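Local coordinates for protein putative oxidoreductase YfjR (Streptomyces aurantiacus, PDB 4OQZ) that acts as an S-selective imine reductase, a Rossmann-fold oxidoreductase that probably draws hydride from NADPH to reduce imines, at residues 3-8 against 19-24; 112-117 against 138-143; 181-186 against 195-200; 216-221 against 230-235. All coordinates share one frame; numbering follows the deposited sequence.

Contact 1 (3-8 against 19-24); sequences QSVTVI and AAYLDR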
loop_
_atom_site.group_PDB
_atom_site.type_symbol
_atom_site.label_atom_id
_atom_site.label_comp_id
_atom_site.label_asym_id
_atom_site.label_seq_id
_atom_site.Cartn_x
_atom_site.Cartn_y
_atom_site.Cartn_z
ATOM N N GLN A 3 35.749 0.619 -17.677
ATOM C CA GLN A 3 36.209 1.496 -18.758
ATOM C C GLN A 3 36.401 2.926 -18.201
ATOM O O GLN A 3 37.180 3.084 -17.270
ATOM C CB GLN A 3 35.218 1.433 -19.940
ATOM C CG GLN A 3 35.850 1.664 -21.320
ATOM C CD GLN A 3 35.028 1.074 -22.451
ATOM O OE1 GLN A 3 35.522 0.281 -23.261
ATOM N NE2 GLN A 3 33.756 1.448 -22.544
ATOM N N SER A 4 35.698 3.945 -18.731
ATOM C CA SER A 4 35.743 5.333 -18.244
ATOM C C SER A 4 34.327 5.909 -18.333
ATOM O O SER A 4 33.570 5.497 -19.211
ATOM C CB SER A 4 36.725 6.163 -19.066
ATOM O OG SER A 4 36.481 5.990 -20.448
ATOM N N VAL A 5 33.948 6.826 -17.405
ATOM C CA VAL A 5 32.583 7.406 -17.342
ATOM C C VAL A 5 32.529 8.831 -16.694
ATOM O O VAL A 5 33.393 9.177 -15.885
ATOM C CB VAL A 5 31.651 6.404 -16.588
ATOM C CG1 VAL A 5 32.036 6.287 -15.110
ATOM C CG2 VAL A 5 30.161 6.717 -16.777
ATOM N N THR A 6 31.479 9.617 -17.006
ATOM C CA THR A 6 31.269 10.912 -16.362
ATOM C C THR A 6 29.988 10.887 -15.494
ATOM O O THR A 6 28.963 10.371 -15.943
ATOM C CB THR A 6 31.190 12.025 -17.394
ATOM O OG1 THR A 6 32.477 12.176 -17.984
ATOM C CG2 THR A 6 30.765 13.348 -16.782
ATOM N N VAL A 7 30.056 11.507 -14.279
ATOM C CA VAL A 7 28.910 11.696 -13.378
ATOM C C VAL A 7 28.750 13.210 -13.109
ATOM O O VAL A 7 29.672 13.840 -12.601
ATOM C CB VAL A 7 28.978 10.864 -12.052
ATOM C CG1 VAL A 7 27.708 11.063 -11.223
ATOM C CG2 VAL A 7 29.175 9.373 -12.332
ATOM N N ILE A 8 27.592 13.786 -13.488
ATOM C CA ILE A 8 27.248 15.195 -13.247
ATOM C C ILE A 8 26.082 15.208 -12.231
ATOM O O ILE A 8 25.089 14.516 -12.437
ATOM C CB ILE A 8 26.934 15.972 -14.560
ATOM C CG1 ILE A 8 28.174 15.971 -15.492
ATOM C CG2 ILE A 8 26.460 17.410 -14.257
ATOM C CD1 ILE A 8 28.004 16.450 -16.911
ATOM N N ALA A 19 31.029 6.448 -6.706
ATOM C CA ALA A 19 31.743 5.512 -5.824
ATOM C C ALA A 19 31.610 4.055 -6.336
ATOM O O ALA A 19 32.587 3.306 -6.282
ATOM C CB ALA A 19 31.210 5.621 -4.395
ATOM N N ALA A 20 30.416 3.672 -6.854
ATOM C CA ALA A 20 30.171 2.363 -7.470
ATOM C C ALA A 20 31.042 2.245 -8.740
ATOM O O ALA A 20 31.704 1.217 -8.926
ATOM C CB ALA A 20 28.706 2.227 -7.828
ATOM N N TYR A 21 31.120 3.331 -9.558
ATOM C CA TYR A 21 32.005 3.330 -10.726
ATOM C C TYR A 21 33.482 3.212 -10.344
ATOM O O TYR A 21 34.193 2.406 -10.939
ATOM C CB TYR A 21 31.734 4.524 -11.666
ATOM C CG TYR A 21 30.515 4.336 -12.537
ATOM C CD1 TYR A 21 30.509 3.409 -13.577
ATOM C CD2 TYR A 21 29.367 5.099 -12.339
ATOM C CE1 TYR A 21 29.377 3.221 -14.378
ATOM C CE2 TYR A 21 28.236 4.928 -13.138
ATOM C CZ TYR A 21 28.239 3.976 -14.147
ATOM O OH TYR A 21 27.120 3.811 -14.934
ATOM N N LEU A 22 33.939 3.957 -9.314
ATOM C CA LEU A 22 35.315 3.866 -8.834
ATOM C C LEU A 22 35.622 2.457 -8.276
ATOM O O LEU A 22 36.693 1.917 -8.554
ATOM C CB LEU A 22 35.610 4.935 -7.764
ATOM C CG LEU A 22 35.635 6.402 -8.200
ATOM C CD1 LEU A 22 35.620 7.314 -6.985
ATOM C CD2 LEU A 22 36.833 6.703 -9.085
ATOM N N ASP A 23 34.662 1.855 -7.550
ATOM C CA ASP A 23 34.778 0.498 -6.977
ATOM C C ASP A 23 34.976 -0.573 -8.056
ATOM O O ASP A 23 35.562 -1.618 -7.770
ATOM C CB ASP A 23 33.508 0.133 -6.178
ATOM C CG ASP A 23 33.371 0.736 -4.791
ATOM O OD1 ASP A 23 34.409 1.145 -4.211
ATOM O OD2 ASP A 23 32.226 0.749 -4.261
ATOM N N ARG A 24 34.423 -0.327 -9.271
ATOM C CA ARG A 24 34.511 -1.236 -10.409
ATOM C C ARG A 24 35.683 -0.958 -11.361
ATOM O O ARG A 24 35.800 -1.621 -12.393
ATOM C CB ARG A 24 33.170 -1.316 -11.133
ATOM C CG ARG A 24 32.364 -2.510 -10.655
ATOM C CD ARG A 24 30.924 -2.151 -10.373
ATOM N NE ARG A 24 30.308 -3.113 -9.458
ATOM C CZ ARG A 24 29.155 -2.920 -8.821
ATOM N NH1 ARG A 24 28.475 -1.792 -8.988
ATOM N NH2 ARG A 24 28.676 -3.854 -8.008
#

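Contact 2 (112-117 against 138-143); sequences THLTGG and RAAYDQ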
loop_
_atom_site.group_PDB
_atom_site.type_symbol
_atom_site.label_atom_id
_atom_site.label_comp_id
_atom_site.label_asym_id
_atom_site.label_seq_id
_atom_site.Cartn_x
_atom_site.Cartn_y
_atom_site.Cartn_z
ATOM N N THR A 112 22.517 11.400 -27.673
ATOM C CA THR A 112 21.364 10.534 -27.391
ATOM C C THR A 112 20.984 10.575 -25.916
ATOM O O THR A 112 21.860 10.537 -25.046
ATOM C CB THR A 112 21.444 9.108 -28.006
ATOM O OG1 THR A 112 22.152 8.224 -27.139
ATOM C CG2 THR A 112 22.017 9.074 -29.414
ATOM N N HIS A 113 19.671 10.664 -25.647
ATOM C CA HIS A 113 19.097 10.730 -24.307
ATOM C C HIS A 113 18.441 9.410 -23.892
ATOM O O HIS A 113 17.539 8.905 -24.572
ATOM C CB HIS A 113 18.095 11.899 -24.219
ATOM C CG HIS A 113 17.334 11.994 -22.926
ATOM N ND1 HIS A 113 17.683 12.907 -21.952
ATOM C CD2 HIS A 113 16.223 11.340 -22.526
ATOM C CE1 HIS A 113 16.800 12.751 -20.981
ATOM N NE2 HIS A 113 15.902 11.821 -21.284
ATOM N N LEU A 114 18.894 8.874 -22.753
ATOM C CA LEU A 114 18.321 7.683 -22.148
ATOM C C LEU A 114 17.657 8.178 -20.873
ATOM O O LEU A 114 18.292 8.889 -20.092
ATOM C CB LEU A 114 19.402 6.624 -21.801
ATOM C CG LEU A 114 19.940 5.747 -22.947
ATOM C CD1 LEU A 114 20.984 4.776 -22.432
ATOM C CD2 LEU A 114 18.830 4.965 -23.644
ATOM N N THR A 115 16.361 7.907 -20.711
ATOM C CA THR A 115 15.650 8.303 -19.488
ATOM C C THR A 115 15.777 7.156 -18.517
ATOM O O THR A 115 15.591 6.005 -18.909
ATOM C CB THR A 115 14.172 8.631 -19.777
ATOM O OG1 THR A 115 14.100 9.622 -20.803
ATOM C CG2 THR A 115 13.424 9.110 -18.531
ATOM N N GLY A 116 16.080 7.479 -17.265
ATOM C CA GLY A 116 16.195 6.488 -16.203
ATOM C C GLY A 116 15.313 6.765 -15.002
ATOM O O GLY A 116 15.165 7.923 -14.591
ATOM N N GLY A 117 14.736 5.695 -14.446
ATOM C CA GLY A 117 13.966 5.733 -13.203
ATOM C C GLY A 117 14.548 4.765 -12.183
ATOM O O GLY A 117 14.173 3.588 -12.200
ATOM N N ARG A 138 16.969 2.352 -28.264
ATOM C CA ARG A 138 17.370 0.968 -27.982
ATOM C C ARG A 138 18.866 0.673 -28.198
ATOM O O ARG A 138 19.459 -0.051 -27.400
ATOM C CB ARG A 138 16.459 -0.023 -28.750
ATOM C CG ARG A 138 16.780 -1.509 -28.573
ATOM C CD ARG A 138 15.936 -2.177 -27.511
ATOM N NE ARG A 138 16.752 -2.937 -26.563
ATOM C CZ ARG A 138 16.312 -3.972 -25.850
ATOM N NH1 ARG A 138 17.124 -4.601 -25.011
ATOM N NH2 ARG A 138 15.063 -4.398 -25.984
ATOM N N ALA A 139 19.463 1.230 -29.264
ATOM C CA ALA A 139 20.882 1.028 -29.597
ATOM C C ALA A 139 21.838 1.568 -28.529
ATOM O O ALA A 139 22.846 0.910 -28.250
ATOM C CB ALA A 139 21.205 1.631 -30.966
ATOM N N ALA A 140 21.527 2.760 -27.941
ATOM C CA ALA A 140 22.334 3.389 -26.885
ATOM C C ALA A 140 22.214 2.586 -25.583
ATOM O O ALA A 140 23.222 2.385 -24.908
ATOM C CB ALA A 140 21.887 4.829 -26.656
ATOM N N TYR A 141 20.992 2.093 -25.265
ATOM C CA TYR A 141 20.718 1.279 -24.073
ATOM C C TYR A 141 21.551 -0.000 -24.138
ATOM O O TYR A 141 22.286 -0.304 -23.184
ATOM C CB TYR A 141 19.209 0.948 -23.932
ATOM C CG TYR A 141 18.937 -0.125 -22.897
ATOM C CD1 TYR A 141 18.882 0.185 -21.539
ATOM C CD2 TYR A 141 18.831 -1.467 -23.265
ATOM C CE1 TYR A 141 18.709 -0.809 -20.574
ATOM C CE2 TYR A 141 18.665 -2.468 -22.309
ATOM C CZ TYR A 141 18.581 -2.132 -20.967
ATOM O OH TYR A 141 18.362 -3.110 -20.028
ATOM N N ASP A 142 21.446 -0.723 -25.279
ATOM C CA ASP A 142 22.177 -1.960 -25.550
ATOM C C ASP A 142 23.701 -1.806 -25.447
ATOM O O ASP A 142 24.359 -2.667 -24.857
ATOM C CB ASP A 142 21.804 -2.525 -26.937
ATOM C CG ASP A 142 20.441 -3.183 -27.017
ATOM O OD1 ASP A 142 20.051 -3.863 -26.041
ATOM O OD2 ASP A 142 19.781 -3.057 -28.075
ATOM N N GLN A 143 24.249 -0.716 -26.011
ATOM C CA GLN A 143 25.687 -0.438 -26.053
ATOM C C GLN A 143 26.271 -0.203 -24.673
ATOM O O GLN A 143 27.374 -0.665 -24.378
ATOM C CB GLN A 143 25.950 0.796 -26.944
ATOM C CG GLN A 143 27.412 0.985 -27.365
ATOM C CD GLN A 143 27.722 2.374 -27.891
ATOM O OE1 GLN A 143 26.929 3.002 -28.618
ATOM N NE2 GLN A 143 28.911 2.870 -27.561
#

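Contact 3 (181-186 against 195-200); sequences LSYWQA and LTAADI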
loop_
_atom_site.group_PDB
_atom_site.type_symbol
_atom_site.label_atom_id
_atom_site.label_comp_id
_atom_site.label_asym_id
_atom_site.label_seq_id
_atom_site.Cartn_x
_atom_site.Cartn_y
_atom_site.Cartn_z
ATOM N N LEU A 181 2.317 6.314 3.788
ATOM C CA LEU A 181 1.404 7.194 4.495
ATOM C C LEU A 181 0.329 6.416 5.255
ATOM O O LEU A 181 -0.029 6.836 6.364
ATOM C CB LEU A 181 0.780 8.225 3.554
ATOM C CG LEU A 181 -0.093 9.332 4.222
ATOM C CD1 LEU A 181 0.695 10.095 5.310
ATOM C CD2 LEU A 181 -0.607 10.298 3.208
ATOM N N SER A 182 -0.149 5.255 4.685
ATOM C CA SER A 182 -1.140 4.405 5.352
ATOM C C SER A 182 -0.484 3.774 6.570
ATOM O O SER A 182 -1.140 3.590 7.599
ATOM C CB SER A 182 -1.752 3.388 4.402
ATOM O OG SER A 182 -0.890 2.273 4.199
ATOM N N TYR A 183 0.811 3.468 6.460
ATOM C CA TYR A 183 1.591 2.989 7.610
ATOM C C TYR A 183 1.710 4.104 8.656
ATOM O O TYR A 183 1.508 3.834 9.835
ATOM C CB TYR A 183 2.960 2.389 7.212
ATOM C CG TYR A 183 3.729 1.825 8.397
ATOM C CD1 TYR A 183 3.121 0.947 9.293
ATOM C CD2 TYR A 183 5.045 2.202 8.643
ATOM C CE1 TYR A 183 3.816 0.416 10.372
ATOM C CE2 TYR A 183 5.739 1.721 9.760
ATOM C CZ TYR A 183 5.111 0.839 10.631
ATOM O OH TYR A 183 5.760 0.331 11.722
ATOM N N TRP A 184 1.928 5.374 8.242
ATOM C CA TRP A 184 2.024 6.470 9.235
ATOM C C TRP A 184 0.674 6.611 9.920
ATOM O O TRP A 184 0.628 6.797 11.123
ATOM C CB TRP A 184 2.441 7.822 8.632
ATOM C CG TRP A 184 3.765 7.934 7.918
ATOM C CD1 TRP A 184 4.135 8.948 7.085
ATOM C CD2 TRP A 184 4.916 7.077 8.036
ATOM N NE1 TRP A 184 5.409 8.738 6.615
ATOM C CE2 TRP A 184 5.919 7.606 7.194
ATOM C CE3 TRP A 184 5.176 5.866 8.707
ATOM C CZ2 TRP A 184 7.168 6.992 7.032
ATOM C CZ3 TRP A 184 6.422 5.278 8.561
ATOM C CH2 TRP A 184 7.398 5.839 7.732
ATOM N N GLN A 185 -0.434 6.409 9.161
ATOM C CA GLN A 185 -1.781 6.423 9.725
ATOM C C GLN A 185 -2.042 5.272 10.738
ATOM O O GLN A 185 -2.705 5.491 11.754
ATOM C CB GLN A 185 -2.826 6.404 8.606
ATOM C CG GLN A 185 -4.244 6.577 9.111
ATOM C CD GLN A 185 -4.582 7.994 9.478
ATOM O OE1 GLN A 185 -4.181 8.955 8.807
ATOM N NE2 GLN A 185 -5.334 8.150 10.552
ATOM N N ALA A 186 -1.516 4.069 10.451
ATOM C CA ALA A 186 -1.632 2.863 11.279
ATOM C C ALA A 186 -0.870 3.070 12.581
ATOM O O ALA A 186 -1.396 2.773 13.659
ATOM C CB ALA A 186 -1.048 1.666 10.526
ATOM N N LEU A 195 0.016 0.514 21.477
ATOM C CA LEU A 195 0.825 -0.280 20.555
ATOM C C LEU A 195 1.901 0.548 19.868
ATOM O O LEU A 195 1.659 1.701 19.471
ATOM C CB LEU A 195 -0.076 -1.003 19.509
ATOM C CG LEU A 195 -1.164 -1.935 20.090
ATOM C CD1 LEU A 195 -2.265 -2.184 19.095
ATOM C CD2 LEU A 195 -0.580 -3.247 20.596
ATOM N N THR A 196 3.089 -0.054 19.709
ATOM C CA THR A 196 4.241 0.586 19.070
ATOM C C THR A 196 4.243 0.300 17.562
ATOM O O THR A 196 3.454 -0.517 17.102
ATOM C CB THR A 196 5.572 0.186 19.765
ATOM O OG1 THR A 196 6.072 -1.041 19.221
ATOM C CG2 THR A 196 5.475 0.141 21.301
ATOM N N ALA A 197 5.134 0.949 16.809
ATOM C CA ALA A 197 5.275 0.751 15.374
ATOM C C ALA A 197 5.804 -0.667 15.057
ATOM O O ALA A 197 5.349 -1.292 14.094
ATOM C CB ALA A 197 6.192 1.819 14.789
ATOM N N ALA A 198 6.750 -1.178 15.879
ATOM C CA ALA A 198 7.327 -2.521 15.729
ATOM C C ALA A 198 6.329 -3.626 16.102
ATOM O O ALA A 198 6.547 -4.788 15.753
ATOM C CB ALA A 198 8.588 -2.642 16.584
ATOM N N ASP A 199 5.275 -3.269 16.856
ATOM C CA ASP A 199 4.222 -4.163 17.298
ATOM C C ASP A 199 3.337 -4.487 16.083
ATOM O O ASP A 199 2.992 -5.641 15.857
ATOM C CB ASP A 199 3.347 -3.479 18.376
ATOM C CG ASP A 199 3.899 -3.419 19.791
ATOM O OD1 ASP A 199 5.133 -3.396 19.945
ATOM O OD2 ASP A 199 3.090 -3.298 20.737
ATOM N N ILE A 200 2.998 -3.454 15.301
ATOM C CA ILE A 200 2.153 -3.554 14.113
ATOM C C ILE A 200 2.976 -3.824 12.849
ATOM O O ILE A 200 2.419 -4.298 11.861
ATOM C CB ILE A 200 1.169 -2.344 13.990
ATOM C CG1 ILE A 200 1.888 -1.016 13.655
ATOM C CG2 ILE A 200 0.255 -2.238 15.236
ATOM C CD1 ILE A 200 0.917 0.141 13.390
#

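Contact 4 (216-221 against 230-235); sequences DFYAAR and DVDRLS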
loop_
_atom_site.group_PDB
_atom_site.type_symbol
_atom_site.label_atom_id
_atom_site.label_comp_id
_atom_site.label_asym_id
_atom_site.label_seq_id
_atom_site.Cartn_x
_atom_site.Cartn_y
_atom_site.Cartn_z
ATOM N N ASP A 216 -3.529 -9.194 -8.920
ATOM C CA ASP A 216 -3.588 -10.144 -10.042
ATOM C C ASP A 216 -5.024 -10.515 -10.344
ATOM O O ASP A 216 -5.391 -10.543 -11.515
ATOM C CB ASP A 216 -2.773 -11.410 -9.768
ATOM C CG ASP A 216 -1.277 -11.220 -9.857
ATOM O OD1 ASP A 216 -0.828 -10.429 -10.715
ATOM O OD2 ASP A 216 -0.548 -11.927 -9.127
ATOM N N PHE A 217 -5.830 -10.759 -9.278
ATOM C CA PHE A 217 -7.245 -11.080 -9.343
ATOM C C PHE A 217 -7.984 -9.916 -9.972
ATOM O O PHE A 217 -8.785 -10.130 -10.883
ATOM C CB PHE A 217 -7.829 -11.392 -7.951
ATOM C CG PHE A 217 -9.302 -11.760 -7.976
ATOM C CD1 PHE A 217 -10.269 -10.853 -7.552
ATOM C CD2 PHE A 217 -9.715 -13.020 -8.394
ATOM C CE1 PHE A 217 -11.618 -11.201 -7.542
ATOM C CE2 PHE A 217 -11.071 -13.357 -8.415
ATOM C CZ PHE A 217 -12.018 -12.444 -8.004
ATOM N N TYR A 218 -7.700 -8.689 -9.511
ATOM C CA TYR A 218 -8.347 -7.518 -10.071
ATOM C C TYR A 218 -7.874 -7.076 -11.444
ATOM O O TYR A 218 -8.706 -6.622 -12.221
ATOM C CB TYR A 218 -8.497 -6.379 -9.071
ATOM C CG TYR A 218 -9.556 -6.681 -8.035
ATOM C CD1 TYR A 218 -9.210 -7.140 -6.768
ATOM C CD2 TYR A 218 -10.907 -6.515 -8.323
ATOM C CE1 TYR A 218 -10.185 -7.455 -5.822
ATOM C CE2 TYR A 218 -11.890 -6.827 -7.385
ATOM C CZ TYR A 218 -11.523 -7.288 -6.131
ATOM O OH TYR A 218 -12.484 -7.613 -5.203
ATOM N N ALA A 219 -6.574 -7.238 -11.769
ATOM C CA ALA A 219 -6.011 -6.870 -13.080
ATOM C C ALA A 219 -6.760 -7.527 -14.219
ATOM O O ALA A 219 -7.059 -6.855 -15.203
ATOM C CB ALA A 219 -4.545 -7.266 -13.168
ATOM N N ALA A 220 -7.036 -8.848 -14.104
ATOM C CA ALA A 220 -7.720 -9.648 -15.123
ATOM C C ALA A 220 -9.142 -9.167 -15.383
ATOM O O ALA A 220 -9.584 -9.150 -16.530
ATOM C CB ALA A 220 -7.737 -11.118 -14.717
ATOM N N ARG A 221 -9.850 -8.768 -14.315
ATOM C CA ARG A 221 -11.236 -8.312 -14.393
ATOM C C ARG A 221 -11.329 -6.905 -15.001
ATOM O O ARG A 221 -12.252 -6.664 -15.771
ATOM C CB ARG A 221 -11.887 -8.349 -13.000
ATOM C CG ARG A 221 -11.790 -9.691 -12.265
ATOM C CD ARG A 221 -12.157 -9.573 -10.790
ATOM N NE ARG A 221 -13.602 -9.502 -10.601
ATOM C CZ ARG A 221 -14.291 -8.373 -10.478
ATOM N NH1 ARG A 221 -13.666 -7.197 -10.506
ATOM N NH2 ARG A 221 -15.606 -8.408 -10.327
ATOM N N ASP A 230 -19.657 -10.142 -7.556
ATOM C CA ASP A 230 -19.349 -11.552 -7.389
ATOM C C ASP A 230 -18.642 -11.825 -6.060
ATOM O O ASP A 230 -19.156 -12.598 -5.247
ATOM C CB ASP A 230 -18.486 -12.013 -8.584
ATOM C CG ASP A 230 -18.379 -13.511 -8.791
ATOM O OD1 ASP A 230 -19.313 -14.244 -8.369
ATOM O OD2 ASP A 230 -17.412 -13.948 -9.459
ATOM N N VAL A 231 -17.482 -11.170 -5.825
ATOM C CA VAL A 231 -16.713 -11.337 -4.589
ATOM C C VAL A 231 -16.822 -10.101 -3.681
ATOM O O VAL A 231 -16.729 -10.243 -2.462
ATOM C CB VAL A 231 -15.244 -11.818 -4.793
ATOM C CG1 VAL A 231 -14.669 -12.390 -3.492
ATOM C CG2 VAL A 231 -15.129 -12.852 -5.918
ATOM N N ASP A 232 -17.081 -8.909 -4.247
ATOM C CA ASP A 232 -17.174 -7.705 -3.420
ATOM C C ASP A 232 -18.184 -6.667 -3.918
ATOM O O ASP A 232 -18.431 -6.566 -5.121
ATOM C CB ASP A 232 -15.777 -7.061 -3.226
ATOM C CG ASP A 232 -15.357 -6.118 -4.341
ATOM O OD1 ASP A 232 -14.803 -6.606 -5.360
ATOM O OD2 ASP A 232 -15.675 -4.910 -4.245
ATOM N N ARG A 233 -18.669 -5.819 -2.987
ATOM C CA ARG A 233 -19.579 -4.719 -3.266
ATOM C C ARG A 233 -18.994 -3.392 -2.744
ATOM O O ARG A 233 -18.509 -3.346 -1.606
ATOM C CB ARG A 233 -20.989 -5.008 -2.698
ATOM C CG ARG A 233 -21.663 -6.240 -3.324
ATOM C CD ARG A 233 -22.143 -7.279 -2.307
ATOM N NE ARG A 233 -21.056 -8.008 -1.628
ATOM C CZ ARG A 233 -20.754 -9.293 -1.823
ATOM N NH1 ARG A 233 -21.429 -10.015 -2.708
ATOM N NH2 ARG A 233 -19.775 -9.862 -1.133
ATOM N N LEU A 234 -19.035 -2.315 -3.582
ATOM C CA LEU A 234 -18.506 -0.974 -3.263
ATOM C C LEU A 234 -19.094 -0.375 -1.972
ATOM O O LEU A 234 -18.367 0.257 -1.199
ATOM C CB LEU A 234 -18.669 -0.011 -4.465
ATOM C CG LEU A 234 -18.232 1.459 -4.273
ATOM C CD1 LEU A 234 -16.742 1.592 -4.013
ATOM C CD2 LEU A 234 -18.629 2.305 -5.444
ATOM N N SER A 235 -20.398 -0.599 -1.749
ATOM C CA SER A 235 -21.177 -0.153 -0.585
ATOM C C SER A 235 -20.593 -0.682 0.728
ATOM O O SER A 235 -20.607 0.038 1.729
ATOM C CB SER A 235 -22.628 -0.599 -0.728
ATOM O OG SER A 235 -22.715 -2.008 -0.877
#

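Contact 1 (3-8 against 19-24)
One face of the Tyr21 ring is covered by the CG1 methyl of Val5, which sits 3.5 Å above the ring plane and is displaced toward the rim. The contact is a CH-pi interaction: Val5 CG1 lies 3.8 Å from the Tyr21 ring centroid, 24° off the ring normal. The displacement brings Val5 CG1 within 3.6 Å of Tyr21 CG. Val7 joins more loosely and obliquely, its CG2 methyl 4.3 Å from Tyr21 CD2, and Tyr26 meets the same ring edge to face. Val5 CG1 stands between its own backbone N and carbonyl carbon (chi1 68°), which aims this methyl at the helix, and the two side chains cross at about a right angle. The pairing joins strand 4-8 to helix 12-23, the opening strand and helix of the beta-alpha-beta unit completed by strand 27-31. A GxGxxG pattern runs from the turn between them into the helix (Gly9, Gly11, Gly14), consistent with the dinucleotide-binding motif of a Rossmann fold, and the side chain of Val7 touches it. No hydrogen bond spans the two segments. The phenol reaches toward helix 138-151, where Tyr21 OH bonds to the carbonyl oxygen of Ala147, while Val150 and Ile151 of the same helix pack against the Tyr21 side chain.

Contact 2 (112-117 against 138-143)
Leu114 turns its CG anti to the carbonyl carbon (chi1 -79°); CD1 continues the extended chain (chi2 180°) and CD2 branches beside it, and both methyls meet the backbone of helix 138-151 where Ala140 passes into Tyr141. Leu114 CD1 lies 3.9 Å from Tyr141 CA. The other methyl, Leu114 CD2, is 3.9 Å from Tyr141 N and 4.0 Å from Tyr141 CB; a little behind the methyls, Leu114 CG is 4.3 Å from Ala140 CB. Tyr141 takes the other course, its CG anti to the backbone N, which carries the ring away from the strand and leaves mainly its CB and backbone to Leu114. The two side chains therefore cross at about a right angle instead of lying alongside each other. At its far end the phenol bonds to Thr155 OG1, and the ring meets Tyr157. At the start of the strand Thr112 OG1 rests 3.4 Å from Ala140 CB, and this buried hydroxyl has no hydrogen-bonding partner in the model. The strand and helix axes approach to 8.6 Å at an angle of 72°, and the small Ala140 lies between them. Helix 138-151 is the crossover between the parallel neighbours 131-135 and 154-159, in the Rossmann-type domain, and here it also reaches back over strand 112-119, where Val87 of the next strand touches Thr112, Leu114 and Ala140. The reverse of the strand packs on helix 96-108 through His113.

Contact 3 (181-186 against 195-200)
Ile200 is the main projection of this contact: its CD1 methyl rests on the Ala186 carbonyl, 3.5 Å from Ala186 O, and beside Ala186 CB at 3.8 Å, in the shallow place left by so small a side chain. One flank of that place is the ring of Tyr183, whose edge runs past the isoleucine with Tyr183 CE1 4.1 Å from Ile200 CG1. The ring reaches this position because its CG is anti to the backbone N (chi1 -177°), swinging the phenol out from helix 163-191 toward the beginning of helix 197-209. At the far end of the ring, Ala197 offers little bulk, and Tyr183 OH comes within 3.4 Å of Ala197 CB. Val187 and Ala190 extend the packing on Ile200, as Ala201 and Val204 do for Tyr183. The two segments flank the turn between helices 163-191 and 197-209 of the all-helical C-terminal domain. Thr196 is the N-cap of the second helix; its OG1 donates to Asp199 OD1 at 2.6 Å, while a second, weak bond runs from Thr196 N to Asp199 OD2. Asp223 of the second subunit bonds to Ala197 N and Ala198 N, so this helix start is also part of the dimer interface. A single hydrogen bond crosses the otherwise apolar contact, from Tyr183 OH to Ala197 O at 2.9 Å. The hydroxyl approaches from above the carbonyl plane, 53° out of it, which suggests that ring packing, more than lone-pair direction, sets the line of the bond.

Contact 4 (216-221 against 230-235)
Tyr218 leaves helix 211-224 with CG anti to the carbonyl carbon (chi1 -72°), and from CB the ring runs out toward Asp232, which the hydroxyl meets. Phe217 CD1 of the preceding residue stands 3.8 Å above one face, over its CD1-CE1 side and offset toward the rim, while Tyr218 CD1 lies in turn at the edge of the Phe217 ring. Farther out, Tyr218 CE2 is 3.6 Å from Asp232 OD1 and Tyr218 CZ is 3.4 Å from it. At the tip, Tyr218 OH donates to Asp232 OD1 over a short 2.5 Å, meeting it from above the carboxylate plane; ring and carboxylate are turned 70° apart. Beside this bond Phe217 CZ touches Val231 CG2 at 3.8 Å. The ring of Tyr218 also meets Phe278 edge to face, and Trp184 of the second subunit does likewise, so the contact borders the dimer interface of the helical C-terminal domain. Asp232, just ahead of helix 234-250, gives OD1 additionally to Ser277 OG and OD2 to Phe278 N. Three hydrogen bonds on its two oxygens fix the rotation of the carboxylate, which probably stays ionised; Arg221, not in direct contact, might add a little to that tendency.

How the contacts relate
From the N terminus, contact 1 closes first, over the glycine-rich turn between the first strand and helix of the Rossmann-type domain. Contact 2 follows in the same domain, closing a longer loop that holds strand 131-135; the two reach one sheet, their centres about 17 Å apart, and helix 138-151 serves both, packing on Tyr21 farther along. Contacts 3 and 4 close short loops between helices in the C-terminal domain, with centres about 27 Å apart. The four lie in series, and none nests in or crosses another. Contacts 3 and 4 are joined across the dimer, where Tyr183 of one subunit packs on Ala219 of the other.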